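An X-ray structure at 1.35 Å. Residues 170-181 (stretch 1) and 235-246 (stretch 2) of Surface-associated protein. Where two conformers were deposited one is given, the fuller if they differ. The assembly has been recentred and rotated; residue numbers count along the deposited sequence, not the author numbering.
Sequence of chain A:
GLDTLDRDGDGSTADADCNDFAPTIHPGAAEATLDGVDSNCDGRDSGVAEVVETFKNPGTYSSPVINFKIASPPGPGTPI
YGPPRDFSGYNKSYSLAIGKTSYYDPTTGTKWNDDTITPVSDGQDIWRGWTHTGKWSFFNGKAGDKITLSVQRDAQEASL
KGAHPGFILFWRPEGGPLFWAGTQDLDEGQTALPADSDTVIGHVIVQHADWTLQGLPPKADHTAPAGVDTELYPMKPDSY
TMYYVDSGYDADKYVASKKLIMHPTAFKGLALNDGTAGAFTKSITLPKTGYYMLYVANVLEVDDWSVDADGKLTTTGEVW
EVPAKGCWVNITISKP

Stretch 1, residues 170-181: FWRPEGGPLFWA
Stretch 2 235-246: MKPDSYTMYYVD

Two antiparallel strands often share only a short stretch of backbone pairing, leaving side chains and water to extend the contact, and the segments 170-181 and 235-246 illustrate the principle. Their strands run at 139° to one another. Trp 171 (phi/psi -106/133) and Tyr 243 (-85/129) form a hydrogen-bonded pair, CA to CA 5.0 Å: Trp 171 N donates to Tyr 243 O at 2.8 Å, and Tyr 243 N to Trp 171 O at 3.1 Å. Phe 170 and Tyr 244 form the neighbouring non-hydrogen-bonded pair, their CA atoms 4.8 Å apart.

Phe 170 covers the most surface. Its extended backbone (-118/151) brings CA to 3.1 Å from Tyr 243 O in a CA-H...O contact, and its m rotamer (chi2 -86°) presents one ring face to Met 242, in the m, t, p conformation. Met 242 CE sits 4.0 Å from the centroid of the Phe 170 ring, 19° off its normal.

The last bridge is Trp 171 with Tyr 243. A type I turn from Arg 172 to Gly 175, closed by Gly 175 N to Arg 172 O at 3.0 Å, follows, and two waters join it to Thr 241. Water 1 accepts from Arg 172 NE and donates to Glu 174 OE1 and Thr 241 O, each at 2.8 Å; water 2 links Glu 174 OE2 (2.7 Å) to Thr 241 N (2.9 Å).

Farther on, Trp 180 (chi1 -155°, chi2 -62°) and Tyr 240 (p, chi2 85°) both point toward the opposing segment. Their rings meet obliquely, planes at 37°, with Trp 180 CE3 3.7 Å from Tyr 240 CD2. Leu 178 CD2 lies over a face of the Tyr 240 ring, 3.8 Å from its centroid, while the Trp 180 edge reaches the backbone, CZ2 lying 3.4 Å from Pro 237 O.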

# COMPACT_ATOMS: atom_id res chain seq x y z
N PHE A 170 3.38 -2.80 -6.44
CA PHE A 170 4.79 -3.20 -6.43
C PHE A 170 4.98 -4.45 -7.28
O PHE A 170 4.09 -5.30 -7.37
CB PHE A 170 5.24 -3.57 -5.02
CG PHE A 170 5.20 -2.43 -4.03
CD1 PHE A 170 6.27 -1.55 -3.90
CD2 PHE A 170 4.10 -2.27 -3.19
CE1 PHE A 170 6.24 -0.53 -2.96
CE2 PHE A 170 4.06 -1.26 -2.25
CZ PHE A 170 5.14 -0.39 -2.14
N TRP A 171 6.18 -4.58 -7.84
CA TRP A 171 6.61 -5.79 -8.50
C TRP A 171 7.62 -6.51 -7.60
O TRP A 171 8.54 -5.88 -7.07
CB TRP A 171 7.24 -5.44 -9.83
CG TRP A 171 7.75 -6.63 -10.59
CD1 TRP A 171 7.06 -7.77 -10.94
CD2 TRP A 171 9.08 -6.80 -11.13
NE1 TRP A 171 7.88 -8.63 -11.65
CE2 TRP A 171 9.12 -8.06 -11.78
CE3 TRP A 171 10.24 -6.01 -11.11
CZ2 TRP A 171 10.28 -8.53 -12.41
CZ3 TRP A 171 11.39 -6.49 -11.74
CH2 TRP A 171 11.39 -7.73 -12.38
N ARG A 172 7.43 -7.81 -7.44
CA ARG A 172 8.30 -8.64 -6.63
C ARG A 172 9.00 -9.62 -7.59
O ARG A 172 8.43 -10.66 -7.94
CB ARG A 172 7.47 -9.37 -5.56
CG ARG A 172 8.11 -10.59 -4.92
CD ARG A 172 7.58 -10.79 -3.51
NE ARG A 172 8.20 -9.84 -2.57
CZ ARG A 172 7.87 -9.73 -1.28
NH1 ARG A 172 6.91 -10.49 -0.74
NH2 ARG A 172 8.51 -8.86 -0.51
N PRO A 173 10.22 -9.27 -8.05
CA PRO A 173 10.91 -10.07 -9.08
C PRO A 173 11.21 -11.51 -8.64
O PRO A 173 11.41 -12.37 -9.49
CB PRO A 173 12.22 -9.31 -9.32
CG PRO A 173 12.41 -8.47 -8.08
CD PRO A 173 11.01 -8.10 -7.64
N GLU A 174 11.21 -11.76 -7.34
CA GLU A 174 11.39 -13.11 -6.80
C GLU A 174 10.36 -14.10 -7.37
O GLU A 174 10.60 -15.31 -7.41
CB GLU A 174 11.31 -13.09 -5.27
CG GLU A 174 12.50 -12.40 -4.60
CD GLU A 174 12.40 -10.88 -4.55
OE1 GLU A 174 11.41 -10.30 -5.03
OE2 GLU A 174 13.34 -10.26 -4.03
N GLY A 175 9.21 -13.58 -7.79
CA GLY A 175 8.26 -14.38 -8.58
C GLY A 175 7.09 -14.98 -7.83
O GLY A 175 6.26 -15.68 -8.42
N GLY A 176 7.00 -14.71 -6.53
CA GLY A 176 5.97 -15.29 -5.69
C GLY A 176 6.21 -14.85 -4.27
O GLY A 176 7.13 -14.06 -4.01
N PRO A 177 5.40 -15.35 -3.33
CA PRO A 177 5.56 -15.00 -1.92
C PRO A 177 6.99 -15.28 -1.45
O PRO A 177 7.61 -16.28 -1.85
CB PRO A 177 4.57 -15.93 -1.21
CG PRO A 177 3.51 -16.21 -2.25
CD PRO A 177 4.27 -16.27 -3.55
N LEU A 178 7.50 -14.38 -0.61
CA LEU A 178 8.88 -14.43 -0.18
C LEU A 178 8.96 -14.82 1.28
O LEU A 178 8.72 -14.01 2.18
CB LEU A 178 9.53 -13.06 -0.43
CG LEU A 178 10.99 -12.89 -0.02
CD1 LEU A 178 11.86 -13.96 -0.66
CD2 LEU A 178 11.47 -11.49 -0.40
N PHE A 179 9.29 -16.09 1.54
CA PHE A 179 9.56 -16.55 2.89
C PHE A 179 10.97 -16.11 3.27
O PHE A 179 11.91 -16.33 2.51
CB PHE A 179 9.44 -18.07 2.96
CG PHE A 179 9.92 -18.66 4.27
CD1 PHE A 179 9.13 -18.58 5.40
CD2 PHE A 179 11.18 -19.26 4.38
CE1 PHE A 179 9.56 -19.10 6.61
CE2 PHE A 179 11.62 -19.78 5.59
CZ PHE A 179 10.82 -19.69 6.71
N TRP A 180 11.10 -15.45 4.41
CA TRP A 180 12.42 -15.02 4.90
C TRP A 180 12.57 -15.36 6.38
O TRP A 180 12.04 -14.68 7.25
CB TRP A 180 12.65 -13.51 4.65
CG TRP A 180 14.12 -13.19 4.57
CD1 TRP A 180 15.06 -13.36 5.55
CD2 TRP A 180 14.82 -12.68 3.42
NE1 TRP A 180 16.30 -12.97 5.09
CE2 TRP A 180 16.18 -12.56 3.79
CE3 TRP A 180 14.43 -12.32 2.13
CZ2 TRP A 180 17.15 -12.09 2.90
CZ3 TRP A 180 15.39 -11.86 1.24
CH2 TRP A 180 16.74 -11.74 1.64
N ALA A 181 13.28 -16.46 6.67
CA ALA A 181 13.45 -16.91 8.04
C ALA A 181 14.14 -15.82 8.87
O ALA A 181 15.08 -15.18 8.40
CB ALA A 181 14.26 -18.19 8.09
N MET A 235 19.66 -10.12 -6.48
CA MET A 235 19.13 -11.03 -5.47
C MET A 235 20.19 -11.22 -4.40
O MET A 235 20.98 -12.16 -4.46
CB MET A 235 18.78 -12.38 -6.10
CG MET A 235 17.64 -12.26 -7.10
SD MET A 235 16.08 -11.92 -6.27
CE MET A 235 15.45 -10.53 -7.20
N LYS A 236 20.19 -10.32 -3.42
CA LYS A 236 21.21 -10.31 -2.37
C LYS A 236 20.86 -11.22 -1.20
O LYS A 236 19.69 -11.43 -0.90
CB LYS A 236 21.42 -8.87 -1.89
CG LYS A 236 21.92 -7.95 -2.98
CD LYS A 236 21.90 -6.48 -2.57
CE LYS A 236 22.33 -5.59 -3.74
NZ LYS A 236 22.24 -4.14 -3.42
N PRO A 237 21.87 -11.77 -0.52
CA PRO A 237 21.59 -12.67 0.60
C PRO A 237 20.99 -11.96 1.83
O PRO A 237 20.46 -12.62 2.71
CB PRO A 237 22.97 -13.27 0.93
CG PRO A 237 23.92 -12.23 0.47
CD PRO A 237 23.32 -11.62 -0.76
N ASP A 238 21.08 -10.63 1.88
CA ASP A 238 20.69 -9.89 3.08
C ASP A 238 19.74 -8.73 2.79
O ASP A 238 19.57 -7.84 3.63
CB ASP A 238 21.94 -9.32 3.75
CG ASP A 238 22.46 -8.11 3.00
OD1 ASP A 238 22.51 -8.19 1.74
OD2 ASP A 238 22.78 -7.09 3.66
N SER A 239 19.15 -8.71 1.59
CA SER A 239 18.31 -7.60 1.17
C SER A 239 17.20 -8.10 0.26
O SER A 239 17.31 -9.16 -0.35
CB SER A 239 19.13 -6.56 0.41
OG SER A 239 20.24 -6.12 1.16
N TYR A 240 16.12 -7.32 0.19
CA TYR A 240 15.16 -7.43 -0.91
C TYR A 240 14.53 -6.08 -1.19
O TYR A 240 14.54 -5.19 -0.34
CB TYR A 240 14.11 -8.52 -0.70
CG TYR A 240 13.04 -8.28 0.35
CD1 TYR A 240 11.89 -7.56 0.05
CD2 TYR A 240 13.16 -8.83 1.62
CE1 TYR A 240 10.90 -7.37 1.01
CE2 TYR A 240 12.16 -8.65 2.59
CZ TYR A 240 11.04 -7.92 2.26
OH TYR A 240 10.04 -7.73 3.19
N THR A 241 14.04 -5.94 -2.41
CA THR A 241 13.41 -4.71 -2.88
C THR A 241 12.03 -4.99 -3.45
O THR A 241 11.84 -5.94 -4.22
CB THR A 241 14.30 -4.02 -3.95
OG1 THR A 241 15.57 -3.69 -3.37
CG2 THR A 241 13.65 -2.76 -4.50
N MET A 242 11.07 -4.19 -3.03
CA MET A 242 9.74 -4.15 -3.65
C MET A 242 9.76 -2.98 -4.63
O MET A 242 9.93 -1.83 -4.23
CB MET A 242 8.68 -3.95 -2.57
CG MET A 242 8.63 -5.08 -1.55
SD MET A 242 7.59 -4.77 -0.11
CE MET A 242 5.96 -4.64 -0.85
N TYR A 243 9.67 -3.29 -5.92
CA TYR A 243 9.86 -2.28 -6.95
C TYR A 243 8.58 -1.52 -7.23
O TYR A 243 7.53 -2.13 -7.46
CB TYR A 243 10.42 -2.89 -8.24
CG TYR A 243 11.87 -3.33 -8.06
CD1 TYR A 243 12.92 -2.44 -8.31
CD2 TYR A 243 12.18 -4.58 -7.58
CE1 TYR A 243 14.25 -2.83 -8.12
CE2 TYR A 243 13.50 -4.97 -7.37
CZ TYR A 243 14.52 -4.08 -7.65
OH TYR A 243 15.83 -4.47 -7.44
N TYR A 244 8.67 -0.20 -7.20
CA TYR A 244 7.52 0.65 -7.47
C TYR A 244 7.05 0.48 -8.92
O TYR A 244 7.85 0.57 -9.84
CB TYR A 244 7.89 2.10 -7.25
CG TYR A 244 6.81 3.09 -7.58
CD1 TYR A 244 5.83 3.39 -6.66
CD2 TYR A 244 6.77 3.73 -8.81
CE1 TYR A 244 4.83 4.29 -6.95
CE2 TYR A 244 5.78 4.65 -9.12
CZ TYR A 244 4.81 4.93 -8.18
OH TYR A 244 3.83 5.84 -8.47
N VAL A 245 5.75 0.23 -9.10
CA VAL A 245 5.15 0.20 -10.43
C VAL A 245 4.28 1.43 -10.67
O VAL A 245 4.44 2.14 -11.66
CB VAL A 245 4.34 -1.08 -10.65
CG1 VAL A 245 3.72 -1.09 -12.05
CG2 VAL A 245 5.21 -2.33 -10.42
N ASP A 246 3.35 1.69 -9.75
CA ASP A 246 2.43 2.81 -9.89
C ASP A 246 1.77 3.08 -8.55
O ASP A 246 1.80 2.24 -7.65
CB ASP A 246 1.37 2.49 -10.96
CG ASP A 246 0.70 3.74 -11.55
OD1 ASP A 246 1.12 4.87 -11.23
OD2 ASP A 246 -0.25 3.55 -12.34
O HOH W 1 10.31 -8.24 -3.54
O HOH W 2 13.96 -7.72 -4.76